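Local coordinates for protein Thf1 (Thermosynechococcus elongatus, PDB 5MJR) that may take part in building photosynthetic membranes and is associated with the FtsH protease complex of photosystem II repair in cyanobacteria, at residues A[193-196]-A[197-201]; A[72-75]-A[76-80]. All coordinates share one frame; numbering follows the deposited sequence. Where two conformers were deposited one is given.

Contact 1 (A[193-196]-A[197-201])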
ATOM      1  N   LEU A 193      -1.708   3.967  10.730  1.00 12.21           N
ATOM      2  CA  LEU A 193      -0.636   2.993  11.055  1.00 12.28           C
ATOM      3  C   LEU A 193      -0.861   2.345  12.407  1.00 16.05           C
ATOM      4  O   LEU A 193      -0.500   1.217  12.536  1.00 15.99           O
ATOM      5  CB  LEU A 193       0.796   3.588  10.940  1.00 13.50           C
ATOM      6  CG  LEU A 193       1.221   3.862   9.458  1.00 12.78           C
ATOM      7  CD1 LEU A 193       2.608   4.506   9.543  1.00 14.97           C
ATOM      8  CD2 LEU A 193       1.142   2.610   8.629  1.00 12.84           C
ATOM      9  N   GLU A 194      -1.406   3.110  13.371  1.00 14.41           N
ATOM     10  CA  GLU A 194      -1.722   2.479  14.669  1.00 17.18           C
ATOM     11  C   GLU A 194      -2.720   1.379  14.386  1.00 14.71           C
ATOM     12  O   GLU A 194      -2.601   0.309  14.968  1.00 17.31           O
ATOM     13  CB  GLU A 194      -2.171   3.493  15.722  1.00 20.22           C
ATOM     14  CG  GLU A 194      -2.396   2.938  17.094  1.00 26.08           C
ATOM     15  CD  GLU A 194      -2.142   3.893  18.229  1.00 42.35           C
ATOM     16  OE1 GLU A 194      -1.988   5.105  17.934  1.00 46.58           O
ATOM     17  OE2 GLU A 194      -2.078   3.378  19.416  1.00 71.80           O
ATOM     18  N   LEU A 195      -3.811   1.647  13.620  1.00 16.16           N
ATOM     19  CA  LEU A 195      -4.801   0.653  13.271  1.00 17.28           C
ATOM     20  C   LEU A 195      -4.172  -0.506  12.566  1.00 18.07           C
ATOM     21  O   LEU A 195      -4.353  -1.727  12.929  1.00 21.09           O
ATOM     22  CB  LEU A 195      -5.948   1.285  12.417  1.00 18.39           C
ATOM     23  CG  LEU A 195      -7.195   0.425  12.138  1.00 28.60           C
ATOM     24  CD1 LEU A 195      -7.770   0.045  13.451  1.00 29.88           C
ATOM     25  CD2 LEU A 195      -8.147   1.205  11.217  1.00 38.18           C
ATOM     26  N   TYR A 196      -3.458  -0.243  11.497  1.00 16.70           N
ATOM     27  CA  TYR A 196      -2.884  -1.314  10.731  1.00 20.28           C
ATOM     28  C   TYR A 196      -2.048  -2.251  11.661  1.00 18.39           C
ATOM     29  O   TYR A 196      -2.081  -3.442  11.572  1.00 21.32           O
ATOM     30  CB  TYR A 196      -1.985  -0.728   9.654  1.00 19.01           C
ATOM     31  CG  TYR A 196      -1.293  -1.695   8.726  1.00 18.18           C
ATOM     32  CD1 TYR A 196      -1.977  -2.432   7.775  1.00 20.50           C
ATOM     33  CD2 TYR A 196       0.119  -1.781   8.735  1.00 19.91           C
ATOM     34  CE1 TYR A 196      -1.276  -3.331   6.941  1.00 24.94           C
ATOM     35  CE2 TYR A 196       0.818  -2.642   7.903  1.00 25.58           C
ATOM     36  CZ  TYR A 196       0.094  -3.395   6.966  1.00 25.70           C
ATOM     37  OH  TYR A 196       0.757  -4.251   6.151  1.00 26.96           O
ATOM     38  N   ARG A 197      -1.095  -1.669  12.423  1.00 17.02           N
ATOM     39  CA  ARG A 197      -0.147  -2.388  13.265  1.00 17.07           C
ATOM     40  C   ARG A 197      -0.831  -3.133  14.382  1.00 17.56           C
ATOM     41  O   ARG A 197      -0.519  -4.292  14.650  1.00 20.67           O
ATOM     42  CB  ARG A 197       0.974  -1.521  13.767  1.00 17.65           C
ATOM     43  CG  ARG A 197       2.027  -1.116  12.701  1.00 24.14           C
ATOM     44  CD  ARG A 197       2.995  -2.299  12.388  1.00 30.79           C
ATOM     45  NE  ARG A 197       3.627  -2.745  13.657  1.00 41.43           N
ATOM     46  CZ  ARG A 197       4.617  -2.128  14.337  1.00 29.31           C
ATOM     47  NH1 ARG A 197       5.257  -1.067  13.801  1.00 39.12           N
ATOM     48  NH2 ARG A 197       5.098  -2.697  15.438  1.00 40.18           N
ATOM     49  N   SER A 198      -1.895  -2.560  14.911  1.00 17.03           N
ATOM     50  CA  SER A 198      -2.581  -3.186  16.042  0.50 17.95           C
ATOM     51  C   SER A 198      -3.436  -4.336  15.551  1.00 17.66           C
ATOM     52  O   SER A 198      -3.743  -5.245  16.343  1.00 23.23           O
ATOM     53  CB  SER A 198      -3.422  -2.204  16.810  0.50 16.69           C
ATOM     54  OG  SER A 198      -2.559  -1.208  17.304  0.50 16.83           O
ATOM     55  N   ASN A 199      -3.659  -4.392  14.246  1.00 22.32           N
ATOM     56  CA  ASN A 199      -4.620  -5.413  13.738  1.00 21.18           C
ATOM     57  C   ASN A 199      -3.929  -6.565  12.948  1.00 18.32           C
ATOM     58  O   ASN A 199      -4.616  -7.474  12.449  1.00 26.35           O
ATOM     59  CB  ASN A 199      -5.733  -4.825  12.941  1.00 22.34           C
ATOM     60  CG  ASN A 199      -6.720  -4.149  13.785  1.00 30.36           C
ATOM     61  OD1 ASN A 199      -7.108  -4.652  14.820  1.00 46.25           O
ATOM     62  ND2 ASN A 199      -7.084  -2.942  13.380  1.00 48.61           N
ATOM     63  N   LEU A 200      -2.588  -6.594  13.041  1.00 21.27           N
ATOM     64  CA  LEU A 200      -1.797  -7.533  12.238  1.00 19.70           C
ATOM     65  C   LEU A 200      -2.317  -8.990  12.457  1.00 25.83           C
ATOM     66  O   LEU A 200      -2.218  -9.777  11.519  1.00 23.24           O
ATOM     67  CB  LEU A 200      -0.299  -7.381  12.470  1.00 21.02           C
ATOM     68  CG  LEU A 200       0.425  -6.147  11.989  1.00 23.19           C
ATOM     69  CD1 LEU A 200       1.856  -6.189  12.569  1.00 34.86           C
ATOM     70  CD2 LEU A 200       0.444  -5.955  10.458  1.00 26.68           C
ATOM     71  N   ASP A 201      -2.772  -9.339  13.674  1.00 21.40           N
ATOM     72  CA  ASP A 201      -3.016 -10.768  13.970  1.00 22.47           C
ATOM     73  C   ASP A 201      -4.508 -11.113  13.861  1.00 20.25           C
ATOM     74  O   ASP A 201      -4.866 -12.286  13.992  1.00 22.99           O
ATOM     75  CB  ASP A 201      -2.556 -11.138  15.379  1.00 24.97           C
ATOM     76  CG  ASP A 201      -2.517 -12.657  15.646  1.00 24.05           C
ATOM     77  OD1 ASP A 201      -1.815 -13.488  14.936  1.00 23.95           O
ATOM     78  OD2 ASP A 201      -3.199 -12.939  16.682  1.00 25.46           O
TER

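Contact 2 (A[72-75]-A[76-80])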
ATOM      1  N   GLY A  72       1.705   0.586  -1.003  1.00  7.55           N
ATOM      2  CA  GLY A  72       0.754   0.290  -0.013  1.00  7.79           C
ATOM      3  C   GLY A  72      -0.143  -0.913  -0.318  1.00  8.94           C
ATOM      4  O   GLY A  72      -0.390  -1.748   0.547  1.00  9.27           O
ATOM      5  N   VAL A  73      -0.605  -1.032  -1.580  1.00  8.20           N
ATOM      6  CA  VAL A  73      -1.434  -2.174  -1.980  1.00  7.97           C
ATOM      7  C   VAL A  73      -0.647  -3.456  -1.867  1.00  8.04           C
ATOM      8  O   VAL A  73      -1.124  -4.472  -1.307  1.00  9.69           O
ATOM      9  CB  VAL A  73      -1.953  -1.981  -3.404  1.00  7.78           C
ATOM     10  CG1 VAL A  73      -2.615  -3.251  -3.978  1.00  9.35           C
ATOM     11  CG2 VAL A  73      -2.915  -0.863  -3.487  1.00 10.43           C
ATOM     12  N   VAL A  74       0.580  -3.452  -2.406  1.00  8.38           N
ATOM     13  CA  VAL A  74       1.408  -4.663  -2.370  1.00  8.24           C
ATOM     14  C   VAL A  74       1.695  -5.067  -0.937  1.00  8.62           C
ATOM     15  O   VAL A  74       1.610  -6.240  -0.569  1.00  9.30           O
ATOM     16  CB  VAL A  74       2.720  -4.436  -3.151  1.00  8.84           C
ATOM     17  CG1 VAL A  74       3.765  -5.502  -2.876  1.00 10.27           C
ATOM     18  CG2 VAL A  74       2.408  -4.399  -4.638  1.00  9.35           C
ATOM     19  N   THR A  75       2.011  -4.074  -0.114  1.00  8.31           N
ATOM     20  CA  THR A  75       2.353  -4.360   1.337  1.00  9.17           C
ATOM     21  C   THR A  75       1.140  -4.902   2.056  1.00  9.03           C
ATOM     22  O   THR A  75       1.272  -5.893   2.811  1.00 10.56           O
ATOM     23  CB  THR A  75       2.882  -3.030   1.987  1.00  9.42           C
ATOM     24  OG1 THR A  75       4.080  -2.647   1.320  1.00 10.52           O
ATOM     25  CG2 THR A  75       3.189  -3.270   3.451  1.00 11.11           C
ATOM     26  N   ALA A  76      -0.005  -4.211   1.939  1.00  8.35           N
ATOM     27  CA  ALA A  76      -1.205  -4.634   2.654  1.00  9.31           C
ATOM     28  C   ALA A  76      -1.589  -6.098   2.211  1.00  9.04           C
ATOM     29  O   ALA A  76      -1.936  -6.945   3.069  1.00 10.49           O
ATOM     30  CB  ALA A  76      -2.343  -3.717   2.432  1.00 11.52           C
ATOM     31  N   PHE A  77      -1.609  -6.312   0.897  1.00  8.69           N
ATOM     32  CA  PHE A  77      -1.949  -7.619   0.369  1.00  9.03           C
ATOM     33  C   PHE A  77      -0.971  -8.647   0.930  1.00  9.76           C
ATOM     34  O   PHE A  77      -1.385  -9.695   1.454  1.00 10.64           O
ATOM     35  CB  PHE A  77      -1.906  -7.598  -1.164  1.00 10.33           C
ATOM     36  CG  PHE A  77      -2.207  -8.925  -1.800  1.00  9.17           C
ATOM     37  CD1 PHE A  77      -1.261  -9.799  -2.032  1.00  9.95           C
ATOM     38  CD2 PHE A  77      -3.538  -9.221  -2.154  1.00 11.01           C
ATOM     39  CE1 PHE A  77      -1.560 -11.062  -2.687  1.00 10.54           C
ATOM     40  CE2 PHE A  77      -3.835 -10.448  -2.775  1.00 10.76           C
ATOM     41  CZ  PHE A  77      -2.870 -11.341  -2.997  1.00 10.68           C
ATOM     42  N   ASP A  78       0.327  -8.397   0.794  1.00  9.96           N
ATOM     43  CA  ASP A  78       1.307  -9.382   1.224  1.00 10.89           C
ATOM     44  C   ASP A  78       1.176  -9.694   2.730  1.00 11.03           C
ATOM     45  O   ASP A  78       1.313 -10.844   3.124  1.00 12.42           O
ATOM     46  CB  ASP A  78       2.695  -8.903   0.983  1.00 13.31           C
ATOM     47  CG  ASP A  78       3.154  -8.980  -0.481  1.00 17.85           C
ATOM     48  OD1 ASP A  78       2.400  -9.448  -1.381  1.00 24.18           O
ATOM     49  OD2 ASP A  78       4.236  -8.356  -0.757  1.00 23.54           O
ATOM     50  N   GLN A  79       0.853  -8.689   3.544  1.00 10.33           N
ATOM     51  CA  GLN A  79       0.737  -8.878   4.997  1.00 12.17           C
ATOM     52  C   GLN A  79      -0.459  -9.686   5.327  1.00 11.08           C
ATOM     53  O   GLN A  79      -0.341 -10.685   6.083  1.00 11.91           O
ATOM     54  CB  GLN A  79       0.699  -7.520   5.715  1.00 13.68           C
ATOM     55  CG  GLN A  79       0.676  -7.591   7.242  1.00 19.86           C
ATOM     56  CD  GLN A  79      -0.567  -8.119   7.914  1.00 26.08           C
ATOM     57  OE1 GLN A  79      -1.687  -7.773   7.589  1.00 32.64           O
ATOM     58  NE2 GLN A  79      -0.299  -8.968   8.999  1.00 23.93           N
ATOM     59  N   PHE A  80      -1.654  -9.394   4.784  1.00 10.89           N
ATOM     60  CA  PHE A  80      -2.865 -10.196   5.121  1.00 10.85           C
ATOM     61  C   PHE A  80      -2.779 -11.558   4.489  1.00 11.61           C
ATOM     62  O   PHE A  80      -3.428 -12.473   5.026  1.00 12.82           O
ATOM     63  CB  PHE A  80      -4.197  -9.488   5.021  1.00 13.12           C
ATOM     64  CG  PHE A  80      -4.841  -9.343   3.692  1.00 14.13           C
ATOM     65  CD1 PHE A  80      -5.260 -10.426   2.868  1.00 16.69           C
ATOM     66  CD2 PHE A  80      -5.054  -8.047   3.193  1.00 14.04           C
ATOM     67  CE1 PHE A  80      -5.865 -10.105   1.635  1.00 18.11           C
ATOM     68  CE2 PHE A  80      -5.637  -7.808   1.981  1.00 13.87           C
ATOM     69  CZ  PHE A  80      -5.979  -8.833   1.194  1.00 15.05           C
TER

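Contact 1 (A[193-196]-A[197-201])
The C-terminal turn of helix 186-198 brings Glu194 and Ser198 together through a carbonyl shared by two donors. In the conformer given, Ser198 OG donates to Glu194 O at 2.8 Å, and Ser198 N reaches the same oxygen at 3.0 Å. The two donors come from opposite faces of the carbonyl plane, each tilted out of it, so in this conformer the oxygen is gripped between them. The hydroxyl can turn back on the preceding helical turn because OG stands beside its own backbone N (chi1 -61°). One step earlier, Arg197 N makes a nearly straight i to i-4 bond of 2.9 Å to Leu193 O. The whole turn falls within the predicted coiled-coil region 186-225. At Asn199, the first residue to leave helical phi/psi, N makes a weak 3.2 Å bond to Tyr196 O, three residues back. The side chain of Asn199 folds back obliquely over Leu195, which leaves ND2 3.0 Å from Leu195 O. On the side toward the helical bundle, Leu200 CD2 sits over one face of the Tyr196 ring near its rim, 4.2 Å from CE2 of that ring. The Tyr196 side chain also packs on helix 150-162 and helix 67-80, while Leu193 rests on Ala153 and Tyr157.

Contact 2 (A[72-75]-A[76-80])
Val74 and Asp78 meet in an i to i+4 contact along helix 67-80, and the centre of the contact lies about 6 Å from that of the chain. Their side chains lie alongside each other and point the same way, with Val74 CG1 3.6 Å from Asp78 OD2. The methyl is placed there by a chi1 of 166°, anti to the backbone N. Beneath this pair Asp78 N donates to Val74 O over 2.9 Å. The same carbonyl oxygen, Val74 O, faces the carboxylate carbon CG of Asp78 at 3.1 Å, with OD1 and OD2 each 3.4 Å away, acceptors facing an acceptor. Asp78 OD1 also borders the edge of the Phe77 ring, in its plane. Successive amides keep the helix regular: Ala76 N bonds Gly72 O at 2.9 Å, and Gln79 N bonds Thr75 O with a more bent N-H angle of 150°. Thr75 OG1 turns back to Leu71 O. Around the helix, Val73 and Ala76 meet Leu151, and Phe77 packs edge-to-face on Phe94. The i to i-4 bonds mark a regular alpha helix, here one whose side chains touch helices 41-58, 90-100, 150-162 and 186-198 in an all-helical fold.

In the fold
Contact 2 comes first along the chain, within helix 67-80, and closes one helical turn there; contact 1 follows much later, at the end of helix 186-198 and the residues that follow it. The two are in series, neither nested nor crossing, and each is local. Their centres are about 13 Å apart, and they meet directly in space. Gln79 NE2 of contact 2 probably donates to Leu200 O of contact 1, at 3.3 Å, and Tyr196 OH packs 3.3 Å from Gln79 CB. Helix 150-162 touches both, through Thr75 and Tyr196, which each pack on Val154. The end of helix 186-198 is thereby tied to helices 67-80 and 150-162.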